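Maltose-binding protein MalE1 (Thermotoga maritima, PDB 6DTU) binds maltotetraose and, as a periplasmic solute-binding protein, probably delivers maltodextrins to a membrane transporter for sugar uptake. Local coordinates at residues 39-51 and 61-75. Numbering follows the deposited sequence.
Sequences FQDIKSKFLTAAP and GAHDWVGELAVNGLI. With GLC (alpha-D-glucopyranose), chain C; GLC (alpha-D-glucopyranose), chain B; GLC (alpha-D-glucopyranose), chain D; GLC (alpha-D-glucopyranose), chain E.
The sugar-binding end of two nearly parallel helices, 39-49 and 66-71 (axes 11.8 Å apart, 7°), is built around Trp65, whose indole is sandwiched between Lys43 and the backbone of strand 58-62. The Lys43 chain runs over one indole face, its CG anti to the backbone N (chi1 178°), with CD 4.0 Å from the centroid of the five-membered ring, while Ala62 N covers the opposite face. The chain then bends at its last two torsions to bring NZ to Glu68 OE1 (2.7 Å), forming a salt bridge in which OE1 is approached on its syn side. Ile42 CG2 presses on Trp65 CH2 at 3.4 Å, and the Phe39 ring meets the six-membered ring of Trp65 obliquely, the two planes at 35°. In this periplasmic-binding-protein fold Phe39 and Trp65 line the maltotetraose site: Trp65 NE1 donates to O3 of the chain C glucose (2.9 Å), a hydroxyl that also bonds Asp64 OD2. With an alanine in place of this indole, the glucose would probably lose a hydrogen bond and Lys43, Ile42 and Phe39 would be left facing a gap. Farther along, Leu47 CD2 touches both Leu69 CD2 and Leu74 CD1 (3.8 Å each), and Leu74 CD2 reaches Ala50 CB just beyond the Schellman turn at Gly73.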
loop_
_atom_site.group_PDB
_atom_site.type_symbol
_atom_site.label_atom_id
_atom_site.label_comp_id
_atom_site.label_asym_id
_atom_site.label_seq_id
_atom_site.Cartn_x
_atom_site.Cartn_y
_atom_site.Cartn_z
ATOM N N PHE A 39 -10.334 -1.053 -3.193
ATOM C CA PHE A 39 -9.114 -0.296 -3.447
ATOM C C PHE A 39 -8.524 -0.596 -4.824
ATOM O O PHE A 39 -8.173 0.323 -5.571
ATOM C CB PHE A 39 -8.074 -0.538 -2.358
ATOM C CG PHE A 39 -6.776 0.166 -2.640
ATOM C CD1 PHE A 39 -6.627 1.504 -2.318
ATOM C CD2 PHE A 39 -5.751 -0.481 -3.310
ATOM C CE1 PHE A 39 -5.458 2.181 -2.594
ATOM C CE2 PHE A 39 -4.591 0.195 -3.602
ATOM C CZ PHE A 39 -4.435 1.519 -3.246
ATOM N N GLN A 40 -8.376 -1.882 -5.162
ATOM C CA GLN A 40 -7.800 -2.281 -6.445
ATOM C C GLN A 40 -8.670 -1.897 -7.624
ATOM O O GLN A 40 -8.232 -2.061 -8.768
ATOM C CB GLN A 40 -7.657 -3.801 -6.542
ATOM C CG GLN A 40 -6.712 -4.479 -5.568
ATOM C CD GLN A 40 -5.266 -4.508 -5.994
ATOM O OE1 GLN A 40 -4.420 -3.871 -5.370
ATOM N NE2 GLN A 40 -4.961 -5.284 -7.037
ATOM N N ASP A 41 -9.887 -1.422 -7.379
ATOM C CA ASP A 41 -10.778 -1.001 -8.446
ATOM C C ASP A 41 -10.882 0.509 -8.583
ATOM O O ASP A 41 -11.449 0.987 -9.567
ATOM C CB ASP A 41 -12.174 -1.622 -8.252
ATOM C CG ASP A 41 -12.173 -3.118 -8.502
ATOM O OD1 ASP A 41 -11.353 -3.570 -9.323
ATOM O OD2 ASP A 41 -12.954 -3.834 -7.856
ATOM N N ILE A 42 -10.318 1.282 -7.651
ATOM C CA ILE A 42 -10.488 2.729 -7.719
ATOM C C ILE A 42 -9.880 3.296 -8.994
ATOM O O ILE A 42 -10.519 4.085 -9.707
ATOM C CB ILE A 42 -9.902 3.411 -6.467
ATOM C CG1 ILE A 42 -10.728 3.059 -5.232
ATOM C CG2 ILE A 42 -9.812 4.927 -6.664
ATOM C CD1 ILE A 42 -10.118 3.606 -3.927
ATOM N N LYS A 43 -8.620 2.957 -9.267
ATOM C CA LYS A 43 -7.946 3.574 -10.411
ATOM C C LYS A 43 -8.552 3.126 -11.731
ATOM O O LYS A 43 -8.713 3.936 -12.658
ATOM C CB LYS A 43 -6.439 3.313 -10.405
ATOM C CG LYS A 43 -5.785 3.932 -11.632
ATOM C CD LYS A 43 -4.307 4.220 -11.428
ATOM C CE LYS A 43 -3.489 2.946 -11.315
ATOM N NZ LYS A 43 -3.453 2.159 -12.582
ATOM N N SER A 44 -8.846 1.834 -11.851
ATOM C CA SER A 44 -9.424 1.323 -13.091
ATOM C C SER A 44 -10.819 1.891 -13.328
ATOM O O SER A 44 -11.141 2.288 -14.459
ATOM C CB SER A 44 -9.414 -0.211 -13.086
ATOM O OG SER A 44 -10.014 -0.711 -11.899
ATOM N N LYS A 45 -11.633 1.991 -12.269
ATOM C CA LYS A 45 -12.931 2.639 -12.394
ATOM C C LYS A 45 -12.773 4.101 -12.787
ATOM O O LYS A 45 -13.562 4.627 -13.581
ATOM C CB LYS A 45 -13.713 2.505 -11.087
ATOM C CG LYS A 45 -15.178 2.934 -11.156
ATOM C CD LYS A 45 -15.814 2.965 -9.772
ATOM C CE LYS A 45 -17.302 3.322 -9.842
ATOM N NZ LYS A 45 -18.118 2.241 -10.434
ATOM N N PHE A 46 -11.763 4.783 -12.229
ATOM C CA PHE A 46 -11.572 6.196 -12.528
ATOM C C PHE A 46 -11.094 6.394 -13.965
ATOM O O PHE A 46 -11.548 7.307 -14.658
ATOM C CB PHE A 46 -10.589 6.781 -11.513
ATOM C CG PHE A 46 -10.496 8.265 -11.558
ATOM C CD1 PHE A 46 -11.527 9.050 -11.061
ATOM C CD2 PHE A 46 -9.362 8.885 -12.069
ATOM C CE1 PHE A 46 -11.449 10.420 -11.088
ATOM C CE2 PHE A 46 -9.292 10.265 -12.101
ATOM C CZ PHE A 46 -10.334 11.025 -11.600
ATOM N N LEU A 47 -10.198 5.530 -14.434
ATOM C CA LEU A 47 -9.772 5.607 -15.830
ATOM C C LEU A 47 -10.959 5.462 -16.768
ATOM O O LEU A 47 -11.012 6.108 -17.819
ATOM C CB LEU A 47 -8.738 4.515 -16.114
ATOM C CG LEU A 47 -7.348 4.737 -15.514
ATOM C CD1 LEU A 47 -6.541 3.425 -15.533
ATOM C CD2 LEU A 47 -6.650 5.783 -16.305
ATOM N N THR A 48 -11.912 4.611 -16.411
ATOM C CA THR A 48 -13.083 4.419 -17.255
ATOM C C THR A 48 -14.076 5.569 -17.093
ATOM O O THR A 48 -14.569 6.115 -18.085
ATOM C CB THR A 48 -13.773 3.098 -16.891
ATOM O OG1 THR A 48 -12.890 1.995 -17.134
ATOM C CG2 THR A 48 -15.035 2.911 -17.728
ATOM N N ALA A 49 -14.382 5.953 -15.851
ATOM C CA ALA A 49 -15.488 6.869 -15.607
ATOM C C ALA A 49 -15.108 8.340 -15.785
ATOM O O ALA A 49 -15.954 9.157 -16.163
ATOM C CB ALA A 49 -16.059 6.646 -14.203
ATOM N N ALA A 50 -13.876 8.721 -15.457
ATOM C CA ALA A 50 -13.531 10.141 -15.509
ATOM C C ALA A 50 -13.725 10.767 -16.884
ATOM O O ALA A 50 -14.367 11.829 -16.968
ATOM C CB ALA A 50 -12.154 10.410 -14.890
ATOM N N PRO A 51 -13.245 10.176 -17.983
ATOM C CA PRO A 51 -13.526 10.752 -19.311
ATOM C C PRO A 51 -15.006 10.770 -19.677
ATOM O O PRO A 51 -15.402 11.521 -20.575
ATOM C CB PRO A 51 -12.738 9.841 -20.262
ATOM C CG PRO A 51 -11.717 9.170 -19.421
ATOM C CD PRO A 51 -12.361 9.001 -18.067
ATOM N N GLY A 61 -6.175 7.387 -2.647
ATOM C CA GLY A 61 -5.415 6.207 -3.006
ATOM C C GLY A 61 -3.931 6.445 -2.967
ATOM O O GLY A 61 -3.452 7.368 -2.316
ATOM N N ALA A 62 -3.203 5.556 -3.630
ATOM C CA ALA A 62 -1.753 5.492 -3.476
ATOM C C ALA A 62 -1.013 6.312 -4.519
ATOM O O ALA A 62 -1.506 6.563 -5.623
ATOM C CB ALA A 62 -1.263 4.046 -3.502
ATOM N N HIS A 63 0.200 6.727 -4.150
ATOM C CA HIS A 63 0.939 7.671 -4.975
ATOM C C HIS A 63 1.470 7.052 -6.260
ATOM O O HIS A 63 1.810 7.798 -7.187
ATOM C CB HIS A 63 2.094 8.279 -4.188
ATOM C CG HIS A 63 3.276 7.371 -4.074
ATOM N ND1 HIS A 63 3.424 6.474 -3.040
ATOM C CD2 HIS A 63 4.366 7.228 -4.859
ATOM C CE1 HIS A 63 4.559 5.812 -3.196
ATOM N NE2 HIS A 63 5.154 6.259 -4.285
ATOM N N ASP A 64 1.570 5.724 -6.343
ATOM C CA ASP A 64 2.020 5.137 -7.607
ATOM C C ASP A 64 1.071 5.457 -8.750
ATOM O O ASP A 64 1.476 5.371 -9.913
ATOM C CB ASP A 64 2.195 3.615 -7.506
ATOM C CG ASP A 64 0.889 2.885 -7.179
ATOM O OD1 ASP A 64 0.392 3.088 -6.050
ATOM O OD2 ASP A 64 0.390 2.118 -8.035
ATOM N N TRP A 65 -0.173 5.845 -8.452
ATOM C CA TRP A 65 -1.126 6.188 -9.501
ATOM C C TRP A 65 -0.807 7.517 -10.176
ATOM O O TRP A 65 -1.306 7.762 -11.279
ATOM C CB TRP A 65 -2.522 6.348 -8.915
ATOM C CG TRP A 65 -3.078 5.207 -8.140
ATOM C CD1 TRP A 65 -2.536 3.958 -7.980
ATOM C CD2 TRP A 65 -4.313 5.213 -7.423
ATOM N NE1 TRP A 65 -3.377 3.178 -7.210
ATOM C CE2 TRP A 65 -4.468 3.930 -6.848
ATOM C CE3 TRP A 65 -5.305 6.184 -7.206
ATOM C CZ2 TRP A 65 -5.591 3.580 -6.077
ATOM C CZ3 TRP A 65 -6.415 5.839 -6.422
ATOM C CH2 TRP A 65 -6.527 4.564 -5.847
ATOM N N VAL A 66 0.017 8.373 -9.560
ATOM C CA VAL A 66 0.044 9.791 -9.933
ATOM C C VAL A 66 0.496 9.985 -11.379
ATOM O O VAL A 66 -0.133 10.726 -12.141
ATOM C CB VAL A 66 0.904 10.607 -8.948
ATOM C CG1 VAL A 66 1.155 11.990 -9.498
ATOM C CG2 VAL A 66 0.242 10.700 -7.603
ATOM N N GLY A 67 1.626 9.382 -11.764
ATOM C CA GLY A 67 2.148 9.622 -13.104
ATOM C C GLY A 67 1.181 9.241 -14.211
ATOM O O GLY A 67 0.944 10.018 -15.139
ATOM N N GLU A 68 0.600 8.042 -14.127
ATOM C CA GLU A 68 -0.376 7.626 -15.130
ATOM C C GLU A 68 -1.556 8.597 -15.189
ATOM O O GLU A 68 -1.975 9.016 -16.273
ATOM C CB GLU A 68 -0.843 6.202 -14.838
ATOM C CG GLU A 68 -1.889 5.690 -15.823
ATOM C CD GLU A 68 -2.437 4.329 -15.465
ATOM O OE1 GLU A 68 -2.246 3.865 -14.318
ATOM O OE2 GLU A 68 -3.087 3.719 -16.335
ATOM N N LEU A 69 -2.127 8.950 -14.032
ATOM C CA LEU A 69 -3.289 9.826 -14.056
ATOM C C LEU A 69 -2.939 11.242 -14.514
ATOM O O LEU A 69 -3.750 11.888 -15.185
ATOM C CB LEU A 69 -3.989 9.812 -12.703
ATOM C CG LEU A 69 -4.558 8.454 -12.310
ATOM C CD1 LEU A 69 -5.186 8.532 -10.928
ATOM C CD2 LEU A 69 -5.564 7.895 -13.319
ATOM N N ALA A 70 -1.739 11.728 -14.191
ATOM C CA ALA A 70 -1.361 13.088 -14.574
ATOM C C ALA A 70 -1.105 13.192 -16.070
ATOM O O ALA A 70 -1.546 14.151 -16.715
ATOM C CB ALA A 70 -0.136 13.534 -13.778
ATOM N N VAL A 71 -0.378 12.226 -16.641
ATOM C CA VAL A 71 -0.058 12.304 -18.065
ATOM C C VAL A 71 -1.300 12.084 -18.916
ATOM O O VAL A 71 -1.366 12.563 -20.056
ATOM C CB VAL A 71 1.068 11.335 -18.465
ATOM C CG1 VAL A 71 2.300 11.569 -17.619
ATOM C CG2 VAL A 71 0.600 9.910 -18.392
ATOM N N ASN A 72 -2.285 11.347 -18.403
ATOM C CA ASN A 72 -3.559 11.177 -19.090
ATOM C C ASN A 72 -4.486 12.372 -18.886
ATOM O O ASN A 72 -5.604 12.364 -19.414
ATOM C CB ASN A 72 -4.287 9.915 -18.603
ATOM C CG ASN A 72 -3.526 8.618 -18.889
ATOM O OD1 ASN A 72 -2.596 8.577 -19.692
ATOM N ND2 ASN A 72 -3.935 7.544 -18.214
ATOM N N GLY A 73 -4.059 13.373 -18.121
ATOM C CA GLY A 73 -4.862 14.559 -17.896
ATOM C C GLY A 73 -6.088 14.346 -17.026
ATOM O O GLY A 73 -7.057 15.106 -17.138
ATOM N N LEU A 74 -6.058 13.361 -16.126
ATOM C CA LEU A 74 -7.248 13.011 -15.365
ATOM C C LEU A 74 -7.276 13.540 -13.934
ATOM O O LEU A 74 -8.355 13.583 -13.350
ATOM C CB LEU A 74 -7.438 11.495 -15.318
ATOM C CG LEU A 74 -7.723 10.822 -16.655
ATOM C CD1 LEU A 74 -7.952 9.363 -16.400
ATOM C CD2 LEU A 74 -8.954 11.439 -17.305
ATOM N N ILE A 75 -6.143 13.909 -13.347
ATOM C CA ILE A 75 -6.114 14.500 -12.010
ATOM C C ILE A 75 -5.535 15.898 -12.132
ATOM O O ILE A 75 -4.699 16.171 -12.999
ATOM C CB ILE A 75 -5.389 13.649 -10.928
ATOM C CG1 ILE A 75 -3.991 13.238 -11.408
ATOM C CG2 ILE A 75 -6.250 12.457 -10.513
ATOM C CD1 ILE A 75 -3.158 12.548 -10.349
HETATM C C1 GLC C . -0.449 -1.381 -4.658
HETATM C C2 GLC C . -0.604 -0.249 -5.595
HETATM C C3 GLC C . -1.780 -0.436 -6.503
HETATM C C4 GLC C . -1.667 -1.671 -7.306
HETATM C C5 GLC C . -1.521 -2.909 -6.386
HETATM C C6 GLC C . -1.252 -4.081 -7.110
HETATM O O2 GLC C . -0.806 0.968 -4.822
HETATM O O3 GLC C . -1.890 0.716 -7.399
HETATM O O4 GLC C . -2.890 -1.808 -8.082
HETATM O O5 GLC C . -0.326 -2.645 -5.416
HETATM O O6 GLC C . -1.189 -5.157 -6.199
HETATM C C1 GLC B . -2.727 -1.522 -9.456
HETATM C C2 GLC B . -3.934 -0.816 -9.931
HETATM C C3 GLC B . -5.105 -1.722 -9.953
HETATM C C4 GLC B . -4.866 -2.942 -10.786
HETATM C C5 GLC B . -3.683 -3.764 -10.225
HETATM C C6 GLC B . -3.352 -4.922 -11.008
HETATM O O2 GLC B . -4.204 0.330 -9.011
HETATM O O3 GLC B . -6.230 -0.961 -10.498
HETATM O O4 GLC B . -6.052 -3.750 -10.789
HETATM O O5 GLC B . -2.492 -2.781 -10.204
HETATM O O6 GLC B . -3.007 -4.515 -12.312
HETATM C C1 GLC D . -2.552 -1.732 0.210
HETATM C C2 GLC D . -1.585 -0.676 -0.183
HETATM C C3 GLC D . -1.629 -0.428 -1.622
HETATM C C4 GLC D . -1.340 -1.691 -2.408
HETATM C C5 GLC D . -2.300 -2.851 -2.006
HETATM C C6 GLC D . -1.894 -4.119 -2.538
HETATM O O2 GLC D . -2.003 0.552 0.480
HETATM O O3 GLC D . -0.584 0.539 -2.011
HETATM O O4 GLC D . -1.574 -1.452 -3.840
HETATM O O5 GLC D . -2.209 -2.973 -0.490
HETATM O O6 GLC D . -2.968 -5.033 -2.392
HETATM C C1 GLC E . -7.449 -1.141 1.960
HETATM C C2 GLC E . -6.438 -0.077 2.125
HETATM C C3 GLC E . -5.458 -0.070 1.024
HETATM C C4 GLC E . -4.783 -1.391 0.895
HETATM C C5 GLC E . -5.830 -2.500 0.606
HETATM C C6 GLC E . -5.312 -3.799 0.665
HETATM O O1 GLC E . -8.231 -0.886 0.838
HETATM O O2 GLC E . -7.163 1.194 2.180
HETATM O O3 GLC E . -4.483 0.990 1.336
HETATM O O4 GLC E . -3.831 -1.350 -0.202
HETATM O O5 GLC E . -6.814 -2.433 1.785
HETATM O O6 GLC E . -6.328 -4.716 0.243
#